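Local coordinates for protein serpin-ZX (Arabidopsis thaliana, PDB 3LE2) that inhibits target proteases, metacaspase-9 among them, by offering its reactive centre loop for cleavage and trapping the enzyme covalently, which restrains programmed cell death, at residues F74-L83 / E376-F384; N32-I40 / K283-S291. All blocks are in the same frame, centred on the assembly; numbering follows the deposited sequence.

Interaction 1 of 2, residues F74-L83 / E376-F384; sequences FSSEIVSAVL and ENITGVVLF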
# COMPACT_ATOMS: atom_id res chain seq x y z
N PHE A 74 1.85 -14.19 -11.27
CA PHE A 74 1.85 -13.78 -9.88
C PHE A 74 0.74 -12.76 -9.69
O PHE A 74 0.02 -12.76 -8.69
CB PHE A 74 3.22 -13.21 -9.49
CG PHE A 74 3.26 -12.57 -8.13
CD1 PHE A 74 3.17 -13.34 -6.99
CD2 PHE A 74 3.43 -11.21 -7.99
CE1 PHE A 74 3.22 -12.76 -5.73
CE2 PHE A 74 3.47 -10.62 -6.74
CZ PHE A 74 3.37 -11.39 -5.61
N SER A 75 0.58 -11.89 -10.68
CA SER A 75 -0.48 -10.90 -10.62
C SER A 75 -1.87 -11.54 -10.63
O SER A 75 -2.66 -11.33 -9.70
CB SER A 75 -0.34 -9.91 -11.77
OG SER A 75 -1.10 -8.75 -11.50
N SER A 76 -2.16 -12.33 -11.66
CA SER A 76 -3.51 -12.87 -11.82
C SER A 76 -3.87 -13.97 -10.83
O SER A 76 -5.03 -14.12 -10.45
CB SER A 76 -3.72 -13.37 -13.25
OG SER A 76 -2.74 -14.32 -13.60
N GLU A 77 -2.88 -14.75 -10.43
CA GLU A 77 -3.13 -15.88 -9.53
C GLU A 77 -3.13 -15.44 -8.07
O GLU A 77 -3.96 -15.88 -7.28
CB GLU A 77 -2.10 -16.99 -9.74
CG GLU A 77 -1.93 -17.45 -11.19
CD GLU A 77 -3.26 -17.66 -11.89
OE1 GLU A 77 -4.04 -18.52 -11.44
OE2 GLU A 77 -3.52 -16.95 -12.89
N ILE A 78 -2.18 -14.57 -7.72
CA ILE A 78 -2.00 -14.19 -6.32
C ILE A 78 -2.48 -12.77 -6.00
O ILE A 78 -3.39 -12.59 -5.19
CB ILE A 78 -0.53 -14.38 -5.86
CG1 ILE A 78 -0.05 -15.81 -6.18
CG2 ILE A 78 -0.40 -14.10 -4.37
CD1 ILE A 78 -0.85 -16.91 -5.46
N VAL A 79 -1.90 -11.76 -6.64
CA VAL A 79 -2.21 -10.37 -6.27
C VAL A 79 -3.69 -10.01 -6.44
O VAL A 79 -4.29 -9.40 -5.55
CB VAL A 79 -1.30 -9.36 -7.01
CG1 VAL A 79 -1.63 -7.95 -6.56
CG2 VAL A 79 0.15 -9.66 -6.74
N SER A 80 -4.29 -10.37 -7.57
CA SER A 80 -5.70 -10.08 -7.78
C SER A 80 -6.59 -10.77 -6.75
O SER A 80 -7.60 -10.21 -6.31
CB SER A 80 -6.15 -10.45 -9.20
OG SER A 80 -5.57 -9.56 -10.14
N ALA A 81 -6.23 -11.98 -6.35
CA ALA A 81 -7.02 -12.68 -5.33
C ALA A 81 -6.89 -11.94 -4.01
O ALA A 81 -7.82 -11.93 -3.20
CB ALA A 81 -6.57 -14.14 -5.18
N VAL A 82 -5.73 -11.34 -3.79
CA VAL A 82 -5.47 -10.61 -2.56
C VAL A 82 -6.18 -9.25 -2.61
O VAL A 82 -6.66 -8.75 -1.60
CB VAL A 82 -3.96 -10.40 -2.35
CG1 VAL A 82 -3.69 -9.36 -1.25
CG2 VAL A 82 -3.28 -11.73 -2.03
N LEU A 83 -6.27 -8.69 -3.81
CA LEU A 83 -6.85 -7.36 -3.99
C LEU A 83 -8.35 -7.39 -4.23
O LEU A 83 -8.98 -6.35 -4.28
CB LEU A 83 -6.15 -6.62 -5.13
CG LEU A 83 -4.72 -6.20 -4.82
CD1 LEU A 83 -4.20 -5.22 -5.86
CD2 LEU A 83 -4.64 -5.60 -3.41
N GLU A 376 -1.76 -9.13 3.87
CA GLU A 376 -2.59 -10.30 3.83
C GLU A 376 -1.66 -11.42 4.32
O GLU A 376 -0.61 -11.68 3.74
CB GLU A 376 -3.12 -10.51 2.41
CG GLU A 376 -4.27 -11.51 2.31
CD GLU A 376 -3.81 -12.93 2.61
OE1 GLU A 376 -2.94 -13.43 1.87
OE2 GLU A 376 -4.31 -13.54 3.59
N ASN A 377 -2.04 -12.02 5.44
CA ASN A 377 -1.17 -12.96 6.16
C ASN A 377 -0.93 -14.32 5.49
O ASN A 377 0.13 -14.91 5.68
CB ASN A 377 -1.66 -13.14 7.61
CG ASN A 377 -1.52 -11.84 8.46
OD1 ASN A 377 -0.43 -11.26 8.58
ND2 ASN A 377 -2.63 -11.40 9.06
N ILE A 378 -1.89 -14.82 4.72
CA ILE A 378 -1.70 -16.11 4.05
C ILE A 378 -0.59 -16.05 2.99
O ILE A 378 0.28 -16.93 2.93
CB ILE A 378 -2.98 -16.61 3.33
CG1 ILE A 378 -4.20 -16.62 4.27
CG2 ILE A 378 -2.72 -17.97 2.68
CD1 ILE A 378 -3.97 -17.28 5.59
N THR A 379 -0.63 -15.02 2.16
CA THR A 379 0.35 -14.88 1.09
C THR A 379 1.55 -14.04 1.52
O THR A 379 2.58 -14.04 0.85
CB THR A 379 -0.27 -14.19 -0.13
OG1 THR A 379 -0.67 -12.87 0.25
CG2 THR A 379 -1.48 -14.95 -0.63
N GLY A 380 1.41 -13.31 2.62
CA GLY A 380 2.42 -12.34 3.02
C GLY A 380 2.47 -11.09 2.14
O GLY A 380 3.33 -10.25 2.33
N VAL A 381 1.56 -10.97 1.18
CA VAL A 381 1.52 -9.78 0.32
C VAL A 381 1.14 -8.51 1.11
O VAL A 381 0.24 -8.53 1.96
CB VAL A 381 0.56 -10.00 -0.89
CG1 VAL A 381 0.20 -8.67 -1.58
CG2 VAL A 381 1.16 -10.99 -1.89
N VAL A 382 1.84 -7.41 0.85
CA VAL A 382 1.58 -6.13 1.54
C VAL A 382 0.65 -5.22 0.73
O VAL A 382 1.00 -4.82 -0.38
CB VAL A 382 2.91 -5.40 1.81
CG1 VAL A 382 2.68 -3.98 2.38
CG2 VAL A 382 3.80 -6.25 2.73
N LEU A 383 -0.53 -4.89 1.27
CA LEU A 383 -1.45 -3.96 0.60
C LEU A 383 -1.06 -2.50 0.74
O LEU A 383 -1.19 -1.73 -0.21
CB LEU A 383 -2.89 -4.10 1.11
CG LEU A 383 -3.66 -5.31 0.61
CD1 LEU A 383 -3.11 -6.57 1.29
CD2 LEU A 383 -5.14 -5.12 0.92
N PHE A 384 -0.63 -2.11 1.94
CA PHE A 384 -0.35 -0.70 2.23
C PHE A 384 0.87 -0.57 3.11
O PHE A 384 1.06 -1.38 4.02
CB PHE A 384 -1.52 -0.04 2.98
CG PHE A 384 -2.78 0.09 2.18
CD1 PHE A 384 -2.87 0.99 1.12
CD2 PHE A 384 -3.91 -0.65 2.51
CE1 PHE A 384 -4.05 1.13 0.39
CE2 PHE A 384 -5.08 -0.53 1.79
CZ PHE A 384 -5.15 0.36 0.72
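The C-terminal end of helix 68-83 rests on the hairpin turn that joins strands 370-376 and 382-388, and Val82 does most of the touching. Its two methyls part the work. Val82 CG1, anti to the backbone N (chi1 167°), reaches between the strand ends, 3.8 Å from Leu383 CD1 and 3.9 Å from Glu376 CB, and also meets Val381 CG1. Val82 CG2 lies 3.6 Å from Thr379 OG1. One turn back along the helix, Ile78 CG2 slides past Thr379 CG2 at 4.0 Å, and Phe74 adds a looser, oblique touch of its ring on Val381 CG2. At the helix end, Leu83 CD2 packs beside Leu383 CG.

No hydrogen bond spans the two segments; the turn is held by its own polar groups. Glu376, bent at chi2, folds its carboxylate back over the loop. Glu376 OE1 takes both Thr379 N (2.8 Å, on the syn side) and Thr379 OG1 (2.8 Å, on the anti side), while Ile378 N comes to Glu376 OE2 from above the carboxylate plane; Gln235 N also bonds to OE2. Thr379 OG1 in turn accepts from Val381 N at 3.1 Å, forming an ST turn. Outside the pair, Ile9 of helix 5-25 also packs on Phe74 and Val381. The last turns of helix D (68-83) thus lie against the hairpin of strands 370-376 and 382-388 in sheet B of the serpin fold.

Interaction 2 of 2, residues N32-I40 / K283-S291; sequences NVIFSPASI and KFSFGFDAS
Phe284 takes Asn32 CB over the centre of one ring face, a CH-pi contact 3.6 Å from the centroid, while Val33 O sits at the ring edge, 3.6 Å from CZ. The Asn32 amide crosses the ring obliquely, the two planes 32° apart, and its polar ends are engaged by the backbone of Val389 and Asp390. The Phe286 ring carries Val33 CA over one face, offset toward the rim, and Ile34 O approaches obliquely, 3.3 Å from CD2. At the Phe288 edge lies Phe35 CB, 3.7 Å from CE1.

Phe284, Phe286 and Phe288 alternate with Ser285 and Gly287 along strand 277-289, so all three rings project from one side of it. This strand pairs with 326-335 in the large central sheet of the serpin body, known as sheet A, and the rings pack against strand 33-35, which pairs instead with 382-388. The two strands are therefore layered: the short segments 33-35 and 283-289 cross at -68° with their axes 6.0 Å apart.

Ile34 CG2 touches Phe286 CB (3.6 Å) and the Phe284 ring at CE2 (3.7 Å). With CG anti to its own nitrogen (chi1 -179°), Phe286 lays its ring along the backbone of Val33 and Ile34. Farther along, Ile40 CD1 from the first turn of helix 37-49 meets Phe288 CZ and Ala290 CB, both at 4.2 Å. Ser36 is the N-cap of that helix, its OG accepting from Ser39 N.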
# COMPACT_ATOMS: atom_id res chain seq x y z
N ASN A 32 1.47 12.94 6.49
CA ASN A 32 1.13 11.53 6.53
C ASN A 32 1.33 10.92 5.15
O ASN A 32 1.20 11.62 4.14
CB ASN A 32 -0.32 11.35 6.96
CG ASN A 32 -0.54 11.73 8.41
OD1 ASN A 32 0.36 11.60 9.23
ND2 ASN A 32 -1.73 12.22 8.72
N VAL A 33 1.65 9.62 5.11
CA VAL A 33 1.79 8.89 3.86
C VAL A 33 0.99 7.57 3.92
O VAL A 33 0.96 6.91 4.96
CB VAL A 33 3.26 8.51 3.58
CG1 VAL A 33 3.36 7.62 2.34
CG2 VAL A 33 4.12 9.74 3.44
N ILE A 34 0.35 7.20 2.82
CA ILE A 34 -0.19 5.84 2.67
C ILE A 34 -0.13 5.51 1.18
O ILE A 34 -0.47 6.35 0.36
CB ILE A 34 -1.65 5.71 3.18
CG1 ILE A 34 -2.09 4.24 3.19
CG2 ILE A 34 -2.61 6.54 2.33
CD1 ILE A 34 -1.41 3.40 4.26
N PHE A 35 0.35 4.31 0.83
CA PHE A 35 0.34 3.89 -0.58
C PHE A 35 0.35 2.37 -0.69
O PHE A 35 0.71 1.69 0.26
CB PHE A 35 1.54 4.48 -1.33
CG PHE A 35 2.84 3.78 -1.04
CD1 PHE A 35 3.57 4.10 0.09
CD2 PHE A 35 3.33 2.82 -1.91
CE1 PHE A 35 4.79 3.46 0.37
CE2 PHE A 35 4.54 2.17 -1.65
CZ PHE A 35 5.27 2.49 -0.51
N SER A 36 -0.03 1.85 -1.84
CA SER A 36 -0.07 0.41 -2.03
C SER A 36 1.07 -0.11 -2.92
O SER A 36 1.04 0.08 -4.14
CB SER A 36 -1.42 -0.01 -2.62
OG SER A 36 -1.41 -1.38 -2.99
N PRO A 37 2.06 -0.76 -2.32
CA PRO A 37 3.21 -1.33 -3.04
C PRO A 37 2.75 -2.40 -4.03
O PRO A 37 3.29 -2.49 -5.13
CB PRO A 37 4.05 -1.98 -1.93
CG PRO A 37 3.57 -1.37 -0.66
CD PRO A 37 2.14 -1.00 -0.87
N ALA A 38 1.78 -3.20 -3.64
CA ALA A 38 1.19 -4.19 -4.53
C ALA A 38 0.67 -3.56 -5.81
O ALA A 38 0.96 -4.04 -6.90
CB ALA A 38 0.07 -4.93 -3.82
N SER A 39 -0.10 -2.47 -5.67
CA SER A 39 -0.63 -1.75 -6.83
C SER A 39 0.48 -1.14 -7.68
O SER A 39 0.40 -1.11 -8.91
CB SER A 39 -1.58 -0.63 -6.40
OG SER A 39 -2.51 -1.12 -5.46
N ILE A 40 1.50 -0.61 -7.03
CA ILE A 40 2.61 -0.04 -7.78
C ILE A 40 3.25 -1.15 -8.60
O ILE A 40 3.56 -0.97 -9.78
CB ILE A 40 3.69 0.55 -6.85
CG1 ILE A 40 3.12 1.67 -5.99
CG2 ILE A 40 4.87 1.06 -7.68
CD1 ILE A 40 2.76 2.88 -6.78
N LYS A 283 -7.59 9.42 9.73
CA LYS A 283 -8.26 9.16 8.47
C LYS A 283 -7.67 10.09 7.43
O LYS A 283 -7.72 11.30 7.58
CB LYS A 283 -9.76 9.43 8.58
CG LYS A 283 -10.54 9.09 7.32
CD LYS A 283 -12.02 9.47 7.44
CE LYS A 283 -12.85 8.80 6.33
NZ LYS A 283 -14.32 9.10 6.43
N PHE A 284 -7.09 9.52 6.37
CA PHE A 284 -6.53 10.34 5.32
C PHE A 284 -6.33 9.60 4.00
O PHE A 284 -6.33 8.37 3.96
CB PHE A 284 -5.22 10.99 5.77
CG PHE A 284 -4.12 10.01 6.04
CD1 PHE A 284 -3.95 9.47 7.31
CD2 PHE A 284 -3.24 9.62 5.03
CE1 PHE A 284 -2.91 8.56 7.57
CE2 PHE A 284 -2.21 8.71 5.28
CZ PHE A 284 -2.04 8.19 6.55
N SER A 285 -6.16 10.36 2.93
CA SER A 285 -5.83 9.79 1.65
C SER A 285 -4.47 10.35 1.22
O SER A 285 -3.97 11.31 1.80
CB SER A 285 -6.90 10.13 0.61
OG SER A 285 -6.84 11.51 0.29
N PHE A 286 -3.87 9.73 0.22
CA PHE A 286 -2.56 10.16 -0.22
C PHE A 286 -2.36 9.75 -1.66
O PHE A 286 -2.73 8.65 -2.06
CB PHE A 286 -1.46 9.58 0.68
CG PHE A 286 -0.08 10.01 0.28
CD1 PHE A 286 0.47 11.17 0.80
CD2 PHE A 286 0.65 9.27 -0.64
CE1 PHE A 286 1.73 11.58 0.41
CE2 PHE A 286 1.91 9.68 -1.03
CZ PHE A 286 2.46 10.83 -0.51
N GLY A 287 -1.81 10.65 -2.45
CA GLY A 287 -1.63 10.38 -3.86
C GLY A 287 -0.31 10.94 -4.33
O GLY A 287 0.21 11.95 -3.80
N PHE A 288 0.26 10.29 -5.33
CA PHE A 288 1.51 10.77 -5.87
C PHE A 288 1.75 10.17 -7.23
O PHE A 288 1.11 9.18 -7.62
CB PHE A 288 2.67 10.49 -4.90
CG PHE A 288 3.09 9.04 -4.80
CD1 PHE A 288 2.29 8.10 -4.15
CD2 PHE A 288 4.29 8.61 -5.34
CE1 PHE A 288 2.68 6.76 -4.05
CE2 PHE A 288 4.69 7.28 -5.25
CZ PHE A 288 3.88 6.35 -4.60
N ASP A 289 2.64 10.81 -7.98
CA ASP A 289 3.14 10.27 -9.23
C ASP A 289 4.41 9.48 -8.90
O ASP A 289 5.42 10.06 -8.50
CB ASP A 289 3.46 11.42 -10.19
CG ASP A 289 4.01 10.93 -11.53
OD1 ASP A 289 4.32 9.72 -11.66
OD2 ASP A 289 4.13 11.77 -12.45
N ALA A 290 4.36 8.16 -9.04
CA ALA A 290 5.47 7.30 -8.60
C ALA A 290 6.74 7.47 -9.43
O ALA A 290 7.80 6.99 -9.05
CB ALA A 290 5.05 5.83 -8.60
N SER A 291 6.62 8.15 -10.57
CA SER A 291 7.68 8.11 -11.58
C SER A 291 9.03 8.58 -11.03
O SER A 291 10.06 7.93 -11.23
CB SER A 291 7.27 8.87 -12.85
OG SER A 291 7.22 10.26 -12.61

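In the fold
From the N terminus, the chain passes through 32-40 and then helix 68-83 before reaching either partner. Interaction 2 closes first, when strand 277-289 arrives 243 residues after 32-40; interaction 1 closes later, when 376-384 comes back to 74-83 across 292 intervening residues. The segments alternate, so the two loops cross. Their centres lie about 17 Å apart, but they touch directly: Ser36 OG of interaction 2 is hydrogen-bonded to Leu383 O of interaction 1, and Phe384 CB packs on Ile34 CD1. Strands 33-35 and 382-388 are antiparallel neighbours in sheet B; interaction 1 ties helix 68-83 to that sheet, and interaction 2 packs it on strand 277-289 of sheet A.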